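Local coordinates for KaiC-like domain-containing protein (Pyrococcus horikoshii, PDB 3BS4), which is of unknown function but is KaiC-like and probably has the RecA-like fold of P-loop nucleoside triphosphatases, at residues A[5-10]-A[246-251]; A[44-49]-A[71-76]; A[59-64]-A[86-91]. All coordinates share one frame; numbering follows the deposited sequence. Where two conformers were deposited one is given.

Interaction 1: A[5-10]-A[246-251]; sequences WEIEEL and NEPKLR
Ile-7 and Glu-9, at the N-terminal start of helix 8-14, face Pro-248 and Leu-250 on strand 247-252, an outermost strand of the sheet within this chain. The two backbones run roughly the same way here and draw together along their length: the CA atoms of Ile-7 and Pro-248 are 7.7 Å apart, those of Glu-9 and Leu-250 only 6.2 Å. Ile-7 is the N-cap residue. It sets CD1 4.0 Å from CG of Pro-248, and its CG2 lies 3.9 Å from CD1 of Leu-250, the two side chains crossing at about a right angle. The other branch of Leu-250, CD2, rests 4.0 Å from CG of Leu-10, so the leucine fork sits between the N-cap residue and a residue of the first turn. Glu-9 slides past Leu-250 in the opposite direction, CB to CB 3.8 Å, and its chain is bent (chi2 -84°), which turns CD back over the strand; OE2 lies 3.0 Å from Leu-250 O, two acceptors that do not bond. An alanine in place of Glu-9 would probably cost Arg-12 its salt bridge to OE1 and uncover the Leu-250 carbonyl. The contact therefore holds through aliphatic packing, while the bridge to Arg-12 probably offsets the repulsion between carboxylate and carbonyl.

Interaction 2: A[44-49]-A[71-76]; sequences RKLKSD and FGVDVI
Lys-47 reaches from the last turn of helix 34-47 to the carbonyl of Phe-71, just past helix 61-70. Its CG sits anti to the carbonyl carbon (chi1 -77°), and from there the chain is fully extended through chi2, chi3 and chi4, a straight arm that spends its whole length getting to the neighbouring turn. NZ ends 2.6 Å from Phe-71 O, a short hydrogen bond. The ammonium comes in nearly head-on to the carbonyl, with a C=O...N angle of 158° and a tilt of 16° from the carbonyl plane. On the way CE passes 3.7 Å from Gly-72 O and 4.1 Å from CG2 of Val-73, so this last methylene lies against the turn as well. Phe-71 directs its ring away from this bond, onto Phe-39 and Tyr-40 of helix 34-47.

Beneath the polar arm lies an apolar pair. CD1 of Leu-46 meets CG1 of Val-73 at 3.8 Å, the two side chains crossing at about a right angle, and Tyr-78 packs against both. Val-73 has CG1 anti to its backbone N, which turns that methyl to the leucine.

Gly-72, at positive phi, is the C-prime residue of a Schellman motif closing helix 61-70; a beta carbon on it would crowd Lys-47 NZ. Asp-49 fills the same role for helix 34-47. A lysine charge set on the carbonyl end of a helix would probably be steadied by the helix dipole, and here it ties together two Schellman-capped C-termini of an alpha/beta fold.

Interaction 3: A[59-64]-A[86-91]; sequences YPLQLI and IVDTFG
Pro-60 and Phe-90 meet where two neighbouring parallel strands, 51-56 and 84-87, give way to helices 61-70 and 89-94, at the C-terminal edge of the parallel sheet of what is probably a RecA-like fold. Both segments begin a helix: Pro-60 is the N-cap of one, Asp-88 of the other.

The aromatic contact comes first. CG of Phe-90 stands anti to its backbone N, and the ring lies against Tyr-59 and Pro-60. There Pro-60 lies over one face, its CD 4.1 Å from the ring centroid and 15° off the normal, a CH-pi contact. Pro-60 N also sits over the ring centre, and Tyr-59 C lies nearer the rim on the same face. Tyr-59 O closes on CB of Phe-90 at 3.4 Å.

Purely aliphatic packing is slight: CD1 of Leu-61 touches CD1 of Ile-86 at 3.9 Å, deeper in the protein.

Water carries the polar link. Water 1 donates to Tyr-59 O at 2.7 Å and to OD1 of Asp-88 at 2.7 Å. Water 2 accepts from Leu-61 N at 2.8 Å and donates to OD2 of Asp-88 at 2.9 Å. One buried carboxylate thus reaches the opposite helix start through both oxygens, and OD2 has a further weak bond from Tyr-105 OH. Asp-88 also caps its own helix: Gly-91 N donates to OD1 at 2.8 Å, nearly straight at 166°, approaching 60° out of the carboxylate plane.

Interactions 1 and 2 meet at two places: Glu-6 of interaction 1 forms salt bridges with Lys-45 and Arg-44 on helix 34-47, and separately Asn-246 packs on Phe-71, just after helix 61-70. Interactions 2 and 3 join more quietly, where Val-75 CG1 meets Ile-86 CD1. Interactions 1 and 3 do not touch, though both reach the same sheet, the first at an outermost strand and the third at strand 84-87. The chemistry follows place. At the sheet's edge, interaction 1 is mostly buried aliphatic packing; interaction 2 pairs a buried leucine and valine with an exposed lysine; interaction 3, only partly buried, adds an aromatic face and bridging waters around a buried carboxylate.

Interaction 1: A[5-10]-A[246-251]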
loop_
_atom_site.group_PDB
_atom_site.type_symbol
_atom_site.label_atom_id
_atom_site.label_comp_id
_atom_site.label_asym_id
_atom_site.label_seq_id
_atom_site.Cartn_x
_atom_site.Cartn_y
_atom_site.Cartn_z
ATOM N N TRP A 5 -11.150 -8.371 1.221
ATOM C CA TRP A 5 -9.700 -8.563 1.343
ATOM C C TRP A 5 -9.072 -9.240 0.122
ATOM O O TRP A 5 -7.843 -9.277 0.003
ATOM C CB TRP A 5 -9.422 -9.434 2.564
ATOM C CG TRP A 5 -9.660 -8.744 3.850
ATOM C CD1 TRP A 5 -10.785 -8.802 4.633
ATOM C CD2 TRP A 5 -8.738 -7.892 4.536
ATOM N NE1 TRP A 5 -10.615 -8.037 5.762
ATOM C CE2 TRP A 5 -9.370 -7.455 5.721
ATOM C CE3 TRP A 5 -7.449 -7.439 4.248
ATOM C CZ2 TRP A 5 -8.754 -6.589 6.629
ATOM C CZ3 TRP A 5 -6.826 -6.589 5.158
ATOM C CH2 TRP A 5 -7.478 -6.169 6.327
ATOM N N GLU A 6 -9.914 -9.811 -0.753
ATOM C CA GLU A 6 -9.502 -10.645 -1.898
ATOM C C GLU A 6 -8.892 -11.989 -1.493
ATOM O O GLU A 6 -8.280 -12.691 -2.314
ATOM C CB GLU A 6 -8.569 -9.883 -2.851
ATOM C CG GLU A 6 -9.148 -8.560 -3.358
ATOM C CD GLU A 6 -10.376 -8.727 -4.246
ATOM O OE1 GLU A 6 -10.512 -9.770 -4.930
ATOM O OE2 GLU A 6 -11.199 -7.795 -4.277
ATOM N N ILE A 7 -9.076 -12.324 -0.220
ATOM C CA ILE A 7 -8.642 -13.578 0.366
ATOM C C ILE A 7 -9.827 -14.033 1.206
ATOM O O ILE A 7 -10.194 -13.380 2.181
ATOM C CB ILE A 7 -7.374 -13.387 1.221
ATOM C CG1 ILE A 7 -6.213 -12.920 0.326
ATOM C CG2 ILE A 7 -7.008 -14.684 1.966
ATOM C CD1 ILE A 7 -4.952 -12.523 1.087
ATOM N N GLU A 8 -10.442 -15.137 0.787
ATOM C CA GLU A 8 -11.715 -15.579 1.347
ATOM C C GLU A 8 -11.653 -15.832 2.852
ATOM O O GLU A 8 -12.587 -15.504 3.593
ATOM C CB GLU A 8 -12.203 -16.830 0.607
ATOM C CG GLU A 8 -13.595 -17.309 1.029
ATOM C CD GLU A 8 -14.746 -16.496 0.427
ATOM O OE1 GLU A 8 -14.505 -15.432 -0.203
ATOM O OE2 GLU A 8 -15.909 -16.941 0.587
ATOM N N GLU A 9 -10.539 -16.400 3.311
ATOM C CA GLU A 9 -10.368 -16.683 4.732
ATOM C C GLU A 9 -10.419 -15.424 5.594
ATOM O O GLU A 9 -10.954 -15.439 6.693
ATOM C CB GLU A 9 -9.067 -17.451 4.965
ATOM C CG GLU A 9 -9.138 -18.896 4.474
ATOM C CD GLU A 9 -9.764 -19.843 5.496
ATOM O OE1 GLU A 9 -10.542 -19.392 6.374
ATOM O OE2 GLU A 9 -9.477 -21.060 5.425
ATOM N N LEU A 10 -9.860 -14.328 5.086
ATOM C CA LEU A 10 -9.939 -13.064 5.799
ATOM C C LEU A 10 -11.358 -12.494 5.819
ATOM O O LEU A 10 -11.855 -12.075 6.872
ATOM C CB LEU A 10 -8.956 -12.045 5.215
ATOM C CG LEU A 10 -7.468 -12.314 5.437
ATOM C CD1 LEU A 10 -6.644 -11.248 4.717
ATOM C CD2 LEU A 10 -7.105 -12.341 6.927
ATOM N N ASN A 246 1.058 -17.957 -6.971
ATOM C CA ASN A 246 1.048 -16.647 -6.321
ATOM C C ASN A 246 -0.082 -16.448 -5.324
ATOM O O ASN A 246 -0.139 -15.415 -4.644
ATOM C CB ASN A 246 1.023 -15.553 -7.379
ATOM C CG ASN A 246 2.327 -15.458 -8.138
ATOM O OD1 ASN A 246 3.420 -15.602 -7.567
ATOM N ND2 ASN A 246 2.227 -15.211 -9.435
ATOM N N GLU A 247 -0.972 -17.432 -5.226
ATOM C CA GLU A 247 -2.172 -17.298 -4.406
ATOM C C GLU A 247 -1.895 -17.693 -2.968
ATOM O O GLU A 247 -1.495 -18.835 -2.713
ATOM C CB GLU A 247 -3.314 -18.170 -4.943
ATOM C CG GLU A 247 -4.654 -17.910 -4.257
ATOM C CD GLU A 247 -5.719 -18.905 -4.677
ATOM O OE1 GLU A 247 -5.383 -19.853 -5.428
ATOM O OE2 GLU A 247 -6.890 -18.734 -4.260
ATOM N N PRO A 248 -2.128 -16.764 -2.018
ATOM C CA PRO A 248 -1.931 -17.127 -0.624
ATOM C C PRO A 248 -3.085 -17.995 -0.166
ATOM O O PRO A 248 -4.254 -17.706 -0.457
ATOM C CB PRO A 248 -1.985 -15.784 0.130
ATOM C CG PRO A 248 -2.203 -14.726 -0.899
ATOM C CD PRO A 248 -2.620 -15.379 -2.170
ATOM N N LYS A 249 -2.748 -19.060 0.549
ATOM C CA LYS A 249 -3.728 -19.989 1.062
ATOM C C LYS A 249 -3.645 -19.964 2.589
ATOM O O LYS A 249 -2.623 -20.340 3.156
ATOM C CB LYS A 249 -3.422 -21.381 0.517
ATOM C CG LYS A 249 -3.509 -21.504 -1.010
ATOM C CD LYS A 249 -4.901 -21.100 -1.504
ATOM C CE LYS A 249 -5.346 -21.938 -2.684
ATOM N NZ LYS A 249 -5.558 -23.351 -2.258
ATOM N N LEU A 250 -4.711 -19.508 3.238
ATOM C CA LEU A 250 -4.714 -19.271 4.685
ATOM C C LEU A 250 -5.524 -20.311 5.432
ATOM O O LEU A 250 -6.509 -20.805 4.907
ATOM C CB LEU A 250 -5.304 -17.893 4.992
ATOM C CG LEU A 250 -4.337 -16.702 4.912
ATOM C CD1 LEU A 250 -3.912 -16.409 3.480
ATOM C CD2 LEU A 250 -5.019 -15.464 5.500
ATOM N N ARG A 251 -5.117 -20.604 6.662
ATOM C CA ARG A 251 -5.817 -21.553 7.541
ATOM C C ARG A 251 -5.878 -20.924 8.923
ATOM O O ARG A 251 -4.842 -20.635 9.519
ATOM C CB ARG A 251 -5.045 -22.882 7.604
ATOM C CG ARG A 251 -5.569 -23.878 8.661
ATOM C CD ARG A 251 -4.679 -25.132 8.747
ATOM N NE ARG A 251 -3.369 -24.837 9.340
ATOM C CZ ARG A 251 -3.145 -24.700 10.646
ATOM N NH1 ARG A 251 -4.146 -24.824 11.513
ATOM N NH2 ARG A 251 -1.924 -24.422 11.089
#

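Interaction 2: A[44-49]-A[71-76]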
loop_
_atom_site.group_PDB
_atom_site.type_symbol
_atom_site.label_atom_id
_atom_site.label_comp_id
_atom_site.label_asym_id
_atom_site.label_seq_id
_atom_site.Cartn_x
_atom_site.Cartn_y
_atom_site.Cartn_z
ATOM N N ARG A 44 -5.379 -8.262 -7.608
ATOM C CA ARG A 44 -6.807 -8.590 -7.670
ATOM C C ARG A 44 -7.669 -7.341 -7.806
ATOM O O ARG A 44 -8.672 -7.367 -8.513
ATOM C CB ARG A 44 -7.241 -9.401 -6.449
ATOM C CG ARG A 44 -6.659 -10.805 -6.412
ATOM C CD ARG A 44 -7.637 -11.808 -6.997
ATOM N NE ARG A 44 -8.898 -11.794 -6.250
ATOM C CZ ARG A 44 -9.811 -12.762 -6.283
ATOM N NH1 ARG A 44 -9.613 -13.848 -7.020
ATOM N NH2 ARG A 44 -10.923 -12.648 -5.566
ATOM N N LYS A 45 -7.275 -6.250 -7.148
ATOM C CA LYS A 45 -8.045 -5.007 -7.252
ATOM C C LYS A 45 -7.932 -4.430 -8.664
ATOM O O LYS A 45 -8.917 -3.904 -9.206
ATOM C CB LYS A 45 -7.604 -3.976 -6.198
ATOM C CG LYS A 45 -7.798 -4.444 -4.761
ATOM C CD LYS A 45 -9.246 -4.815 -4.495
ATOM C CE LYS A 45 -9.548 -4.988 -3.014
ATOM N NZ LYS A 45 -10.943 -5.496 -2.811
ATOM N N LEU A 46 -6.743 -4.552 -9.255
ATOM C CA LEU A 46 -6.524 -4.104 -10.632
ATOM C C LEU A 46 -7.321 -4.959 -11.611
ATOM O O LEU A 46 -7.990 -4.421 -12.508
ATOM C CB LEU A 46 -5.050 -4.155 -10.995
ATOM C CG LEU A 46 -4.178 -2.995 -10.517
ATOM C CD1 LEU A 46 -2.703 -3.325 -10.718
ATOM C CD2 LEU A 46 -4.580 -1.711 -11.250
ATOM N N LYS A 47 -7.265 -6.276 -11.429
ATOM C CA LYS A 47 -7.914 -7.204 -12.378
ATOM C C LYS A 47 -9.429 -7.116 -12.310
ATOM O O LYS A 47 -10.116 -7.525 -13.254
ATOM C CB LYS A 47 -7.467 -8.651 -12.139
ATOM C CG LYS A 47 -6.109 -8.952 -12.665
ATOM C CD LYS A 47 -5.678 -10.329 -12.185
ATOM C CE LYS A 47 -4.346 -10.717 -12.740
ATOM N NZ LYS A 47 -3.905 -12.018 -12.156
ATOM N N SER A 48 -9.949 -6.585 -11.205
ATOM C CA SER A 48 -11.384 -6.396 -11.021
ATOM C C SER A 48 -11.852 -5.004 -11.470
ATOM O O SER A 48 -12.950 -4.557 -11.114
ATOM C CB SER A 48 -11.765 -6.660 -9.564
ATOM O OG SER A 48 -11.490 -8.001 -9.221
ATOM N N ASP A 49 -11.009 -4.324 -12.242
ATOM C CA ASP A 49 -11.318 -3.026 -12.867
ATOM C C ASP A 49 -11.581 -1.883 -11.881
ATOM O O ASP A 49 -12.449 -1.050 -12.103
ATOM C CB ASP A 49 -12.488 -3.160 -13.867
ATOM C CG ASP A 49 -12.552 -2.008 -14.861
ATOM O OD1 ASP A 49 -11.503 -1.644 -15.436
ATOM O OD2 ASP A 49 -13.662 -1.477 -15.088
ATOM N N PHE A 71 2.201 -11.628 -11.479
ATOM C CA PHE A 71 0.813 -11.741 -11.040
ATOM C C PHE A 71 -0.184 -11.600 -12.191
ATOM O O PHE A 71 -1.393 -11.512 -11.954
ATOM C CB PHE A 71 0.523 -10.703 -9.943
ATOM C CG PHE A 71 1.198 -11.002 -8.642
ATOM C CD1 PHE A 71 0.560 -11.774 -7.670
ATOM C CD2 PHE A 71 2.469 -10.504 -8.371
ATOM C CE1 PHE A 71 1.193 -12.051 -6.456
ATOM C CE2 PHE A 71 3.110 -10.791 -7.159
ATOM C CZ PHE A 71 2.472 -11.557 -6.204
ATOM N N GLY A 72 0.318 -11.577 -13.427
ATOM C CA GLY A 72 -0.542 -11.452 -14.612
ATOM C C GLY A 72 -1.048 -10.038 -14.873
ATOM O O GLY A 72 -2.082 -9.842 -15.535
ATOM N N VAL A 73 -0.310 -9.053 -14.356
ATOM C CA VAL A 73 -0.644 -7.639 -14.516
ATOM C C VAL A 73 0.411 -6.984 -15.388
ATOM O O VAL A 73 1.590 -6.955 -15.037
ATOM C CB VAL A 73 -0.711 -6.904 -13.148
ATOM C CG1 VAL A 73 -0.853 -5.385 -13.347
ATOM C CG2 VAL A 73 -1.859 -7.450 -12.314
ATOM N N ASP A 74 -0.027 -6.471 -16.530
ATOM C CA ASP A 74 0.836 -5.706 -17.406
ATOM C C ASP A 74 0.666 -4.232 -17.049
ATOM O O ASP A 74 -0.307 -3.591 -17.447
ATOM C CB ASP A 74 0.459 -5.977 -18.870
ATOM C CG ASP A 74 1.395 -5.304 -19.856
ATOM O OD1 ASP A 74 2.109 -4.345 -19.483
ATOM O OD2 ASP A 74 1.406 -5.730 -21.032
ATOM N N VAL A 75 1.618 -3.707 -16.280
ATOM C CA VAL A 75 1.510 -2.359 -15.731
ATOM C C VAL A 75 1.250 -1.292 -16.808
ATOM O O VAL A 75 0.390 -0.435 -16.620
ATOM C CB VAL A 75 2.735 -2.009 -14.863
ATOM C CG1 VAL A 75 2.774 -0.523 -14.513
ATOM C CG2 VAL A 75 2.720 -2.844 -13.579
ATOM N N ILE A 76 1.980 -1.345 -17.923
ATOM C CA ILE A 76 1.809 -0.344 -18.996
ATOM C C ILE A 76 0.367 -0.231 -19.491
ATOM O O ILE A 76 -0.121 0.877 -19.737
ATOM C CB ILE A 76 2.701 -0.622 -20.228
ATOM C CG1 ILE A 76 3.988 -1.366 -19.826
ATOM C CG2 ILE A 76 2.944 0.674 -21.018
ATOM C CD1 ILE A 76 5.262 -0.552 -19.789
#

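Interaction 3: A[59-64]-A[86-91]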
loop_
_atom_site.group_PDB
_atom_site.type_symbol
_atom_site.label_atom_id
_atom_site.label_comp_id
_atom_site.label_asym_id
_atom_site.label_seq_id
_atom_site.Cartn_x
_atom_site.Cartn_y
_atom_site.Cartn_z
ATOM N N TYR A 59 11.143 0.605 -4.361
ATOM C CA TYR A 59 11.687 -0.207 -5.460
ATOM C C TYR A 59 11.708 0.567 -6.764
ATOM O O TYR A 59 10.809 1.377 -7.024
ATOM C CB TYR A 59 10.880 -1.523 -5.638
ATOM C CG TYR A 59 10.852 -2.307 -4.358
ATOM C CD1 TYR A 59 12.004 -2.956 -3.911
ATOM C CD2 TYR A 59 9.721 -2.301 -3.535
ATOM C CE1 TYR A 59 12.026 -3.633 -2.712
ATOM C CE2 TYR A 59 9.733 -2.971 -2.324
ATOM C CZ TYR A 59 10.895 -3.634 -1.920
ATOM O OH TYR A 59 10.975 -4.316 -0.722
ATOM N N PRO A 60 12.723 0.290 -7.597
ATOM C CA PRO A 60 12.738 0.859 -8.943
ATOM C C PRO A 60 11.472 0.461 -9.689
ATOM O O PRO A 60 10.980 -0.652 -9.527
ATOM C CB PRO A 60 13.939 0.187 -9.606
ATOM C CG PRO A 60 14.792 -0.351 -8.489
ATOM C CD PRO A 60 13.886 -0.572 -7.317
ATOM N N LEU A 61 10.961 1.375 -10.503
ATOM C CA LEU A 61 9.778 1.108 -11.295
ATOM C C LEU A 61 9.890 -0.182 -12.132
ATOM O O LEU A 61 8.952 -0.957 -12.223
ATOM C CB LEU A 61 9.490 2.309 -12.190
ATOM C CG LEU A 61 8.193 2.225 -12.983
ATOM C CD1 LEU A 61 6.982 2.082 -12.051
ATOM C CD2 LEU A 61 8.082 3.439 -13.896
ATOM N N GLN A 62 11.047 -0.411 -12.738
ATOM C CA GLN A 62 11.207 -1.588 -13.572
ATOM C C GLN A 62 11.054 -2.873 -12.767
ATOM O O GLN A 62 10.568 -3.879 -13.280
ATOM C CB GLN A 62 12.545 -1.544 -14.318
ATOM C CG GLN A 62 12.641 -0.383 -15.333
ATOM C CD GLN A 62 11.530 -0.369 -16.407
ATOM O OE1 GLN A 62 11.019 0.698 -16.762
ATOM N NE2 GLN A 62 11.177 -1.544 -16.936
ATOM N N LEU A 63 11.441 -2.826 -11.491
ATOM C CA LEU A 63 11.220 -3.957 -10.608
ATOM C C LEU A 63 9.739 -4.158 -10.239
ATOM O O LEU A 63 9.265 -5.283 -10.184
ATOM C CB LEU A 63 12.095 -3.840 -9.349
ATOM C CG LEU A 63 12.070 -5.025 -8.377
ATOM C CD1 LEU A 63 12.422 -6.356 -9.065
ATOM C CD2 LEU A 63 13.002 -4.777 -7.198
ATOM N N ILE A 64 9.012 -3.068 -9.972
ATOM C CA ILE A 64 7.570 -3.141 -9.746
ATOM C C ILE A 64 6.869 -3.770 -10.950
ATOM O O ILE A 64 5.959 -4.583 -10.796
ATOM C CB ILE A 64 6.990 -1.738 -9.487
ATOM C CG1 ILE A 64 7.537 -1.182 -8.160
ATOM C CG2 ILE A 64 5.456 -1.757 -9.503
ATOM C CD1 ILE A 64 7.154 -2.010 -6.916
ATOM N N ILE A 86 0.791 5.933 -10.824
ATOM C CA ILE A 86 1.972 5.658 -10.001
ATOM C C ILE A 86 2.675 6.958 -9.702
ATOM O O ILE A 86 2.949 7.743 -10.620
ATOM C CB ILE A 86 2.966 4.677 -10.679
ATOM C CG1 ILE A 86 2.285 3.327 -10.942
ATOM C CG2 ILE A 86 4.216 4.491 -9.805
ATOM C CD1 ILE A 86 3.129 2.303 -11.692
ATOM N N VAL A 87 2.944 7.209 -8.421
ATOM C CA VAL A 87 3.898 8.261 -8.066
ATOM C C VAL A 87 5.217 7.539 -7.843
ATOM O O VAL A 87 5.354 6.748 -6.902
ATOM C CB VAL A 87 3.487 9.035 -6.810
ATOM C CG1 VAL A 87 4.522 10.126 -6.472
ATOM C CG2 VAL A 87 2.074 9.637 -6.954
ATOM N N ASP A 88 6.180 7.783 -8.717
ATOM C CA ASP A 88 7.462 7.094 -8.618
ATOM C C ASP A 88 8.390 7.837 -7.673
ATOM O O ASP A 88 9.303 8.561 -8.078
ATOM C CB ASP A 88 8.085 6.867 -10.000
ATOM C CG ASP A 88 9.356 6.042 -9.937
ATOM O OD1 ASP A 88 9.703 5.542 -8.853
ATOM O OD2 ASP A 88 10.014 5.870 -10.989
ATOM N N THR A 89 8.127 7.647 -6.389
ATOM C CA THR A 89 8.910 8.278 -5.343
ATOM C C THR A 89 10.363 7.791 -5.388
ATOM O O THR A 89 11.311 8.580 -5.218
ATOM C CB THR A 89 8.237 7.997 -3.987
ATOM O OG1 THR A 89 6.914 8.556 -4.028
ATOM C CG2 THR A 89 9.016 8.635 -2.834
ATOM N N PHE A 90 10.550 6.500 -5.623
ATOM C CA PHE A 90 11.900 5.950 -5.701
ATOM C C PHE A 90 12.698 6.670 -6.790
ATOM O O PHE A 90 13.820 7.141 -6.544
ATOM C CB PHE A 90 11.843 4.448 -5.977
ATOM C CG PHE A 90 13.203 3.794 -5.993
ATOM C CD1 PHE A 90 13.718 3.207 -4.833
ATOM C CD2 PHE A 90 13.990 3.818 -7.146
ATOM C CE1 PHE A 90 14.977 2.631 -4.840
ATOM C CE2 PHE A 90 15.244 3.231 -7.161
ATOM C CZ PHE A 90 15.733 2.638 -6.002
ATOM N N GLY A 91 12.134 6.755 -7.992
ATOM C CA GLY A 91 12.873 7.414 -9.084
ATOM C C GLY A 91 13.116 8.884 -8.783
ATOM O O GLY A 91 14.160 9.446 -9.146
HETATM O O HOH W 1 9.177 2.937 -8.464
HETATM O O HOH W 2 12.104 3.949 -10.436
#